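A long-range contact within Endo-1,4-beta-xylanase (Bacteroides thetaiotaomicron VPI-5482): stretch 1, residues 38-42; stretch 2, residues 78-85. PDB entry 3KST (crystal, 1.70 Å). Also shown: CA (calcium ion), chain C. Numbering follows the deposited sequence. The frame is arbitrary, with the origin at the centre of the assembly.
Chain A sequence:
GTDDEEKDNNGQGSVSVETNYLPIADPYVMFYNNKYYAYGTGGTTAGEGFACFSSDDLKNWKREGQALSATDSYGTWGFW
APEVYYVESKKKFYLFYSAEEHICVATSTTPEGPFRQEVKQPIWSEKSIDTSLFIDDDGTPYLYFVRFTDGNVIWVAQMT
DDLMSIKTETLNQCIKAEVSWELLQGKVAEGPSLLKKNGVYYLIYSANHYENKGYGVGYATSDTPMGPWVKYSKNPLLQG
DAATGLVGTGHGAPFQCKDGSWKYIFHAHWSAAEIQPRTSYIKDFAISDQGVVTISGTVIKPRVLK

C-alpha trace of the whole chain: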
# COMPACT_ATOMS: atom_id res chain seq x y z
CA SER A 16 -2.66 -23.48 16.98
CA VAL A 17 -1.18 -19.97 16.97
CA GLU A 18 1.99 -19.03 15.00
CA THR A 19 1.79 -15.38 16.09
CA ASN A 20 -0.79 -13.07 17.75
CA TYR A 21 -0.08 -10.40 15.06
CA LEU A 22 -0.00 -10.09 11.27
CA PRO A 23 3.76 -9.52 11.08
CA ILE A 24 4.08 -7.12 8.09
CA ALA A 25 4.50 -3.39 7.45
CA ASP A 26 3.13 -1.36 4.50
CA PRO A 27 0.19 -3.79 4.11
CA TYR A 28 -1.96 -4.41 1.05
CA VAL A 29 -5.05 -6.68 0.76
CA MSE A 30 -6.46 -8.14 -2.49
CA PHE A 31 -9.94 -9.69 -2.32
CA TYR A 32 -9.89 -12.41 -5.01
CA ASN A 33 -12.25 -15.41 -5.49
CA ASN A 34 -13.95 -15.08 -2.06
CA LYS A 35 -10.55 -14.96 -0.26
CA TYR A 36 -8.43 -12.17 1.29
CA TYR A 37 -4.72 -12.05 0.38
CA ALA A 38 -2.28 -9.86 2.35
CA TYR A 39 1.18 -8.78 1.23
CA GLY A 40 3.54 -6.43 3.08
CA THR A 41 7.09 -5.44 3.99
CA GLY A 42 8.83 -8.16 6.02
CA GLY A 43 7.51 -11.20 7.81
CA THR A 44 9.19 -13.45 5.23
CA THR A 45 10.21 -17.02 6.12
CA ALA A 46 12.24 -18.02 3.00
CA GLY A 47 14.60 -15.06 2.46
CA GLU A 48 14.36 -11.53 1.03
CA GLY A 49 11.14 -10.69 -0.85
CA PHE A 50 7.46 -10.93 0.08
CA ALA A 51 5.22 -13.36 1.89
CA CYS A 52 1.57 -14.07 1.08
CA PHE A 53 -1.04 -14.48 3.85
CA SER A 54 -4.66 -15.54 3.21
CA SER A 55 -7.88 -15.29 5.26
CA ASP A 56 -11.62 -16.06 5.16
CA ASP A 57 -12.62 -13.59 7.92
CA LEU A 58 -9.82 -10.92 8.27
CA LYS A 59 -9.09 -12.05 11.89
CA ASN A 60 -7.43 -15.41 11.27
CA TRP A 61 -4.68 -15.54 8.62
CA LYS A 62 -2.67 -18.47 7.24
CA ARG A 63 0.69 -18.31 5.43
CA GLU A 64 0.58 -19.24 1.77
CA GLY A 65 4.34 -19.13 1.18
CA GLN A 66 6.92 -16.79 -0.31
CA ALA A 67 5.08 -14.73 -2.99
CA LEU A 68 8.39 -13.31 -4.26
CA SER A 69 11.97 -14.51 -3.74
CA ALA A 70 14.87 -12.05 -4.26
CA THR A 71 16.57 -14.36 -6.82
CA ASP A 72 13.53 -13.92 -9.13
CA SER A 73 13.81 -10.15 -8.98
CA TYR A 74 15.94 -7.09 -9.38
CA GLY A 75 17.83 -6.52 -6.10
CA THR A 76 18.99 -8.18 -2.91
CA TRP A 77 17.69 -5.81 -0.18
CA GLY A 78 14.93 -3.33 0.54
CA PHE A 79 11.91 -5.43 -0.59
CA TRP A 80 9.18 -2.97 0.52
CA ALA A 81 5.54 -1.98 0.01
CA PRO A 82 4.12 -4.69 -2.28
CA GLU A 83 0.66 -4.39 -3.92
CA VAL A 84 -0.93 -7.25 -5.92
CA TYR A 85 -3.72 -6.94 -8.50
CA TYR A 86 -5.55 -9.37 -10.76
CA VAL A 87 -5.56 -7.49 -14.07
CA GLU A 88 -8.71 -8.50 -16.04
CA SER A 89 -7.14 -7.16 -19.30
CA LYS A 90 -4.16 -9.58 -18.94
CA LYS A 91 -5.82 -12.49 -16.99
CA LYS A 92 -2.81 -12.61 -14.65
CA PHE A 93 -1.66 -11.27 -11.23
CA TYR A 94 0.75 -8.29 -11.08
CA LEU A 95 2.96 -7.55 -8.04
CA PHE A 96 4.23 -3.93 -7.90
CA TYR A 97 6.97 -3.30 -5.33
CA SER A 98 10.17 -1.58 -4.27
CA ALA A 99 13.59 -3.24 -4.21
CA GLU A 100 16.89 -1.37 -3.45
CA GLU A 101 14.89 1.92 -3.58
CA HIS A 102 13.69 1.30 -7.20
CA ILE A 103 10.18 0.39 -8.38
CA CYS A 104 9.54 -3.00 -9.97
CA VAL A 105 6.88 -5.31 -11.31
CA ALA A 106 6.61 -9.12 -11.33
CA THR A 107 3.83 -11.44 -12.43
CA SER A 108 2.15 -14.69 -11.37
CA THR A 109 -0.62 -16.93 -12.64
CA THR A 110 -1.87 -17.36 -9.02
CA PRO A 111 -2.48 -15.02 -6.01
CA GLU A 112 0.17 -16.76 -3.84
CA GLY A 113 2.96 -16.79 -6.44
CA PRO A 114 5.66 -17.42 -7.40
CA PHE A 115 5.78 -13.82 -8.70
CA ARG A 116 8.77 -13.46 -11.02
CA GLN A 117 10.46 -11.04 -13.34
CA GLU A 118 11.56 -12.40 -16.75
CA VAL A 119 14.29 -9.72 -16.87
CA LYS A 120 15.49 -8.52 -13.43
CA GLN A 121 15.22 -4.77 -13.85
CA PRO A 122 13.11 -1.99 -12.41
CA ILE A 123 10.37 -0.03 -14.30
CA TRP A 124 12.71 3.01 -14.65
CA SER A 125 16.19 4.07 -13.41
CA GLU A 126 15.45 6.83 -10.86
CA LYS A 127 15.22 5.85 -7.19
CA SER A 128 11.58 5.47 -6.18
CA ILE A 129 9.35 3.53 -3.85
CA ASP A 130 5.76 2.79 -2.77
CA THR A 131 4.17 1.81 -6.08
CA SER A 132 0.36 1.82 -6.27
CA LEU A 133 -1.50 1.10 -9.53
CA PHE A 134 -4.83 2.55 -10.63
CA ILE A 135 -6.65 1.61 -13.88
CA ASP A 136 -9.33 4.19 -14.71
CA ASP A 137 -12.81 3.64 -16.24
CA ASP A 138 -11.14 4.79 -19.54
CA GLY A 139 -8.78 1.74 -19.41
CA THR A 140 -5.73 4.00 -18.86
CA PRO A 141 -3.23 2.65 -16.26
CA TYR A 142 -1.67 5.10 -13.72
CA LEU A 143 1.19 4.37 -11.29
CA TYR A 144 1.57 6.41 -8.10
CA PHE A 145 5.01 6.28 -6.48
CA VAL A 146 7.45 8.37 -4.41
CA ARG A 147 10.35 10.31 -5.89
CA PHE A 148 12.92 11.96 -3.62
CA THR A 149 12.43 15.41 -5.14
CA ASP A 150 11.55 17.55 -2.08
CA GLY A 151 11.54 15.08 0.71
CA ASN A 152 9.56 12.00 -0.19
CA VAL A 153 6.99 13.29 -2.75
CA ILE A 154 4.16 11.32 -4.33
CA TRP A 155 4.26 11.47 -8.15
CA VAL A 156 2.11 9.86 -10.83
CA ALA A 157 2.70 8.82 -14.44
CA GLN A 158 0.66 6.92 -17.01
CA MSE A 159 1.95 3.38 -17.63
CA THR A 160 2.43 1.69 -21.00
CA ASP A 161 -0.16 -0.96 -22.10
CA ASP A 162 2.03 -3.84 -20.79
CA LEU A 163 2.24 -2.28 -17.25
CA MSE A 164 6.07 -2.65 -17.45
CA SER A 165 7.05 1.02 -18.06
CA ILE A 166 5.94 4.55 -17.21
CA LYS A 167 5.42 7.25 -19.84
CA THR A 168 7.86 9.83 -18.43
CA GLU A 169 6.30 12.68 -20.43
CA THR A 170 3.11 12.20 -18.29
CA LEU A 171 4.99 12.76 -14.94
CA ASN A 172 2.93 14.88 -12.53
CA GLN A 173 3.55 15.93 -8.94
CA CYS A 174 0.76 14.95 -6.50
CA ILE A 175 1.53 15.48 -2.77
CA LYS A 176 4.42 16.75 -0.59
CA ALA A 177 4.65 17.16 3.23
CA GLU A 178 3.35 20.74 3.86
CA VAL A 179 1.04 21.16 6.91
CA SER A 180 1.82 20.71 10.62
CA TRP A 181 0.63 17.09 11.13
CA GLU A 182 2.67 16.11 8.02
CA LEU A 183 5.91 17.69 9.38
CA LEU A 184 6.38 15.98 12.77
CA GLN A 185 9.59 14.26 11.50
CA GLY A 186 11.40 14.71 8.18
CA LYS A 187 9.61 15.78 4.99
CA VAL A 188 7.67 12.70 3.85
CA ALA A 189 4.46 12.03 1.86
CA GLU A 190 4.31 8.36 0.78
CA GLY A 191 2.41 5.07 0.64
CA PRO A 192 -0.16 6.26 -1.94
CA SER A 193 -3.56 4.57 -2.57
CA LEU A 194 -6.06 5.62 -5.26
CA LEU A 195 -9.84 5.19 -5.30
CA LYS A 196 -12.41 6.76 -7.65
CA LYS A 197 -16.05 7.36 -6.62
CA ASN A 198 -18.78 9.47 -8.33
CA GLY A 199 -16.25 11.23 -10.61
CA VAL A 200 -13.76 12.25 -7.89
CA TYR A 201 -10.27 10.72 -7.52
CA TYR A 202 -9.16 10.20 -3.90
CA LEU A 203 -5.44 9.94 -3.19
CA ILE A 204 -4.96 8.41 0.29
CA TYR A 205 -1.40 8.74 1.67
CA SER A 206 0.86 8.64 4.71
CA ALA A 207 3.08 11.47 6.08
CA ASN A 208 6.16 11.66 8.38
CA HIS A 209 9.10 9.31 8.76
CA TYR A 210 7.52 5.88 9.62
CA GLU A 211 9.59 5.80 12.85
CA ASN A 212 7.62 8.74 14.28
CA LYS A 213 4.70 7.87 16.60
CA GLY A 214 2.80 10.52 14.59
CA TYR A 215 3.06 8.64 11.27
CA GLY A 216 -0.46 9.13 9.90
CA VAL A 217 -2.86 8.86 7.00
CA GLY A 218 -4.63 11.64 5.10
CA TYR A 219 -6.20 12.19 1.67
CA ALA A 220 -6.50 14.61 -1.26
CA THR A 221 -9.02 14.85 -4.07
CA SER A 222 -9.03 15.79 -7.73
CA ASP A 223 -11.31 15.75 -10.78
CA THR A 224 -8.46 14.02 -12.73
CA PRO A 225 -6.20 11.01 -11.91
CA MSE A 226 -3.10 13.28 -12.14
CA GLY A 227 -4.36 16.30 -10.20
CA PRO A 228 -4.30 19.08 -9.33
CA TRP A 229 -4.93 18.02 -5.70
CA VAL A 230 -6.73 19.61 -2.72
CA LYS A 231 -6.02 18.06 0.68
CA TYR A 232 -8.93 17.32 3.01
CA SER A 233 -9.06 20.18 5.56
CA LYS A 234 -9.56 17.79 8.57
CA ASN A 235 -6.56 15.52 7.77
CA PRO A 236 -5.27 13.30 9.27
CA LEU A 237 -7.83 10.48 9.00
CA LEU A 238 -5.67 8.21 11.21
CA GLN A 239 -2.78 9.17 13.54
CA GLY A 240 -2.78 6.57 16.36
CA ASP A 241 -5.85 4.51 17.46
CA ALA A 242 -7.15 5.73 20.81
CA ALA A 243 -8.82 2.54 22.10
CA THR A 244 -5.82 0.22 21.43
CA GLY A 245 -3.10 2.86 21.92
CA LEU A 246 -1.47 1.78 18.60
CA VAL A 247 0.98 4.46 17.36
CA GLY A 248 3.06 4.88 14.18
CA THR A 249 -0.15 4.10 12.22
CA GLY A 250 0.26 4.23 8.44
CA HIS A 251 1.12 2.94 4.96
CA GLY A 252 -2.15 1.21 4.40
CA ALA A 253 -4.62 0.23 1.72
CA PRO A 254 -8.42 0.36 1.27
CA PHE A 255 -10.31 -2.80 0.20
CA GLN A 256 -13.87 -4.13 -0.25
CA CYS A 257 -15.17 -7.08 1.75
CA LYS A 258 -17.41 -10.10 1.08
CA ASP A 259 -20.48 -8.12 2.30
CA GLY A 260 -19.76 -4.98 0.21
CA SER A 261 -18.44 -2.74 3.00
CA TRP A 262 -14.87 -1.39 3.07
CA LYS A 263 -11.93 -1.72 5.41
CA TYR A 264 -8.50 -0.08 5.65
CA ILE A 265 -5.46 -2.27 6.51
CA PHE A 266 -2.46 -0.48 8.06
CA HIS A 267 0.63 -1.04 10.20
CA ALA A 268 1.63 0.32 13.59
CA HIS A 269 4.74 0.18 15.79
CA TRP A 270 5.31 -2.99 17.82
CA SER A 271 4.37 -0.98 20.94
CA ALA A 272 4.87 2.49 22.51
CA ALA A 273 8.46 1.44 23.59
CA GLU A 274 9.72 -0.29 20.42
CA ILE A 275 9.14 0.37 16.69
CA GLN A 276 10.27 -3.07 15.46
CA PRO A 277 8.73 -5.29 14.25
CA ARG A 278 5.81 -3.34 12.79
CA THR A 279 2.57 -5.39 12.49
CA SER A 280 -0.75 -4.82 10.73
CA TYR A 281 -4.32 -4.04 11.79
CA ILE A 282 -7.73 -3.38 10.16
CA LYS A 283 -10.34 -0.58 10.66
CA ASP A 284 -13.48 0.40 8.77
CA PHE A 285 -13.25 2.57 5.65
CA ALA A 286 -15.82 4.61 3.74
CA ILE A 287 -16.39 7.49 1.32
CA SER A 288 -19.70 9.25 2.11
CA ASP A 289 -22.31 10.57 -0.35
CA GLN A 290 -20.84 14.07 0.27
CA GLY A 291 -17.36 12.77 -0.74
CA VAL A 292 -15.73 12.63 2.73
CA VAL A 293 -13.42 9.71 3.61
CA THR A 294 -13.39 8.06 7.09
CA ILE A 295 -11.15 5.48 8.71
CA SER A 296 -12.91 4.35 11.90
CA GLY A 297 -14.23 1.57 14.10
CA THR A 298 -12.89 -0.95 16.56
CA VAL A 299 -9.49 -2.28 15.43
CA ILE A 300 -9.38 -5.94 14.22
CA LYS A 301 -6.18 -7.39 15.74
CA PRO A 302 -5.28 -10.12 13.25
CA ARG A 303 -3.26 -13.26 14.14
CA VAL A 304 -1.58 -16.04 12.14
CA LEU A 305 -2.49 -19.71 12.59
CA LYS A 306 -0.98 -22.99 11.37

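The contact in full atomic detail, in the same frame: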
# COMPACT_ATOMS: atom_id res chain seq x y z
N ALA A 38 -3.08 -10.97 1.81
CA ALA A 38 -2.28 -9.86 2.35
C ALA A 38 -0.84 -10.00 1.96
O ALA A 38 -0.30 -11.09 2.01
CB ALA A 38 -2.37 -9.81 3.86
N TYR A 39 -0.25 -8.87 1.57
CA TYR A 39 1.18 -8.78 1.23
C TYR A 39 1.72 -7.52 1.87
O TYR A 39 1.05 -6.49 1.82
CB TYR A 39 1.38 -8.65 -0.28
CG TYR A 39 0.57 -9.65 -1.07
CD1 TYR A 39 -0.76 -9.36 -1.40
CD2 TYR A 39 1.11 -10.87 -1.47
CE1 TYR A 39 -1.55 -10.28 -2.11
CE2 TYR A 39 0.35 -11.79 -2.18
CZ TYR A 39 -0.98 -11.47 -2.51
OH TYR A 39 -1.75 -12.36 -3.23
N GLY A 40 2.89 -7.61 2.48
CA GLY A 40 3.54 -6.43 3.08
C GLY A 40 5.06 -6.53 3.13
O GLY A 40 5.66 -7.49 2.64
N THR A 41 5.66 -5.52 3.75
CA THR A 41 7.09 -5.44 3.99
C THR A 41 7.45 -6.33 5.16
O THR A 41 6.93 -6.14 6.25
CB THR A 41 7.50 -4.00 4.34
OG1 THR A 41 7.19 -3.19 3.22
CG2 THR A 41 9.01 -3.87 4.71
N GLY A 42 8.35 -7.28 4.95
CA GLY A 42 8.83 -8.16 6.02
C GLY A 42 7.95 -9.33 6.30
O GLY A 42 7.02 -9.63 5.55
N GLY A 78 15.97 -4.33 0.68
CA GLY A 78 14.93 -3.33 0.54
C GLY A 78 13.65 -3.74 -0.21
O GLY A 78 13.10 -2.94 -0.97
N PHE A 79 13.21 -4.99 -0.02
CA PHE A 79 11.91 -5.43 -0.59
C PHE A 79 10.79 -4.84 0.27
O PHE A 79 10.50 -5.36 1.37
CB PHE A 79 11.83 -6.94 -0.70
CG PHE A 79 12.71 -7.47 -1.78
CD1 PHE A 79 12.19 -7.63 -3.05
CD2 PHE A 79 14.08 -7.63 -1.56
CE1 PHE A 79 13.02 -8.10 -4.09
CE2 PHE A 79 14.92 -8.10 -2.58
CZ PHE A 79 14.40 -8.33 -3.84
N TRP A 80 10.22 -3.73 -0.20
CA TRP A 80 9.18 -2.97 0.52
C TRP A 80 7.88 -2.72 -0.25
O TRP A 80 7.85 -2.64 -1.49
CB TRP A 80 9.68 -1.56 0.89
CG TRP A 80 11.01 -1.46 1.54
CD1 TRP A 80 11.60 -2.37 2.38
CD2 TRP A 80 11.91 -0.37 1.44
NE1 TRP A 80 12.82 -1.91 2.79
CE2 TRP A 80 13.04 -0.68 2.24
CE3 TRP A 80 11.88 0.86 0.76
CZ2 TRP A 80 14.15 0.19 2.35
CZ3 TRP A 80 12.99 1.72 0.87
CH2 TRP A 80 14.10 1.38 1.67
N ALA A 81 6.80 -2.54 0.51
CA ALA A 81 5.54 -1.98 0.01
C ALA A 81 4.94 -2.66 -1.24
O ALA A 81 4.63 -1.99 -2.23
CB ALA A 81 5.73 -0.45 -0.19
N PRO A 82 4.73 -3.98 -1.17
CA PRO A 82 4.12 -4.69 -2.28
C PRO A 82 2.62 -4.42 -2.41
O PRO A 82 1.96 -4.12 -1.41
CB PRO A 82 4.36 -6.15 -1.91
CG PRO A 82 4.25 -6.15 -0.41
CD PRO A 82 4.86 -4.87 0.02
N GLU A 83 2.12 -4.40 -3.64
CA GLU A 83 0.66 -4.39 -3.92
C GLU A 83 0.47 -5.42 -5.03
O GLU A 83 1.32 -5.53 -5.91
CB GLU A 83 0.12 -3.02 -4.32
CG GLU A 83 0.38 -1.92 -3.25
CD GLU A 83 -0.46 -0.64 -3.35
OE1 GLU A 83 -1.30 -0.44 -4.28
OE2 GLU A 83 -0.30 0.20 -2.43
N VAL A 84 -0.60 -6.19 -4.94
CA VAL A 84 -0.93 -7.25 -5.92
C VAL A 84 -2.33 -7.01 -6.48
O VAL A 84 -3.27 -6.74 -5.71
CB VAL A 84 -0.86 -8.64 -5.30
CG1 VAL A 84 -1.39 -9.72 -6.26
CG2 VAL A 84 0.59 -9.00 -4.87
N TYR A 85 -2.48 -7.17 -7.79
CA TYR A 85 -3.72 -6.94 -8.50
C TYR A 85 -3.93 -8.00 -9.57
O TYR A 85 -3.00 -8.34 -10.32
CB TYR A 85 -3.73 -5.58 -9.21
CG TYR A 85 -3.03 -4.47 -8.51
CD1 TYR A 85 -3.64 -3.77 -7.47
CD2 TYR A 85 -1.73 -4.11 -8.89
CE1 TYR A 85 -2.98 -2.72 -6.84
CE2 TYR A 85 -1.08 -3.10 -8.27
CZ TYR A 85 -1.69 -2.41 -7.23
OH TYR A 85 -1.01 -1.40 -6.63
CA CA C . 1.19 0.56 -0.66
O HOH W 1 9.89 -7.55 2.62
O HOH W 2 3.10 0.18 -2.22
O HOH W 3 2.24 -1.67 0.00
O HOH W 4 -0.43 -0.36 0.96
O HOH W 5 -0.43 2.39 0.21
O HOH W 6 1.77 2.79 -1.78

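How does the second stretch begin to approach the first? Gly 78 makes no contact with it; its phi of 65°, a positive value that favours glycine, belongs to the loop leading into the strand. Phe 79 comes nearer through its backbone, while the end of its side chain leads away. Its carbonyl oxygen O lies 3.9 Å from CG2 of Thr 41, and the same oxygen accepts a hydrogen bond from water 1, 2.6 Å away. That water also accepts one from N of Gly 42 at 2.8 Å, so a single molecule links a backbone acceptor of one stretch to a backbone donor of the other.

What holds the two stretches together at Trp 80 and Ala 81? The CA atoms of Thr 41 and Trp 80 are 4.7 Å apart, and in this narrow gap the threonine hydroxyl does the work. With chi1 in the m rotamer, Thr 41 places OG1 3.4 Å from CA of Trp 80 and within 2.8 Å of N of Ala 81. The latter is a hydrogen bond donated by the amide, nearly straight at 173°, and it is the only direct hydrogen bond between the stretches. The strands run close to antiparallel, at 161°, yet here a side-chain oxygen serves as acceptor where a regular sheet would use a carbonyl. The CA-to-CB bond of Trp 80 points away overall, although CB lies 3.8 Å from OG1 of Thr 41 and ring atom CD1 is 3.8 Å from CG2 of Thr 41, an oblique approach. Ala 81 has an unusual backbone for a strand residue, with phi and psi of 52° and 56°, and its CB points away from the first stretch.

Why does Pro 82 fit so closely against the first strand? Its CA-to-CB bond points toward that strand, and its ring carbons meet the backbone of Tyr 39 and Gly 40. CG lies 3.5 Å from N of Gly 40 and 3.7 Å from C of Tyr 39; it also packs against CB of Tyr 39 at 3.8 Å. Having no amide hydrogen, the proline offers no backbone donor here, and the contact rests on packing.

How do the last residues divide between this contact and the calcium ion? The CA-to-CB bond of Glu 83 points away, and its OE2 binds the calcium at 2.3 Å, while its OE1 accepts a hydrogen bond from OH of Tyr 85 at 2.6 Å. The neighbouring backbone reaches the ion through water: water 2 donates to O of Ala 81 at 2.7 Å, water 3 donates to O of Pro 82 at 2.8 Å, and both waters are calcium ligands. The CA-to-CB bond of Val 84 points toward the first stretch. Its CG2 sits 3.5 Å from the centroid of the Tyr 39 ring (CG to CZ), only 5° off the ring normal, a CH-pi contact over the face; CB of Val 84 adds an approach of 3.7 Å to CE1 of Tyr 39. Alternation along the strand thus sends Pro 82 and Val 84 into the packing and Glu 83 to the metal.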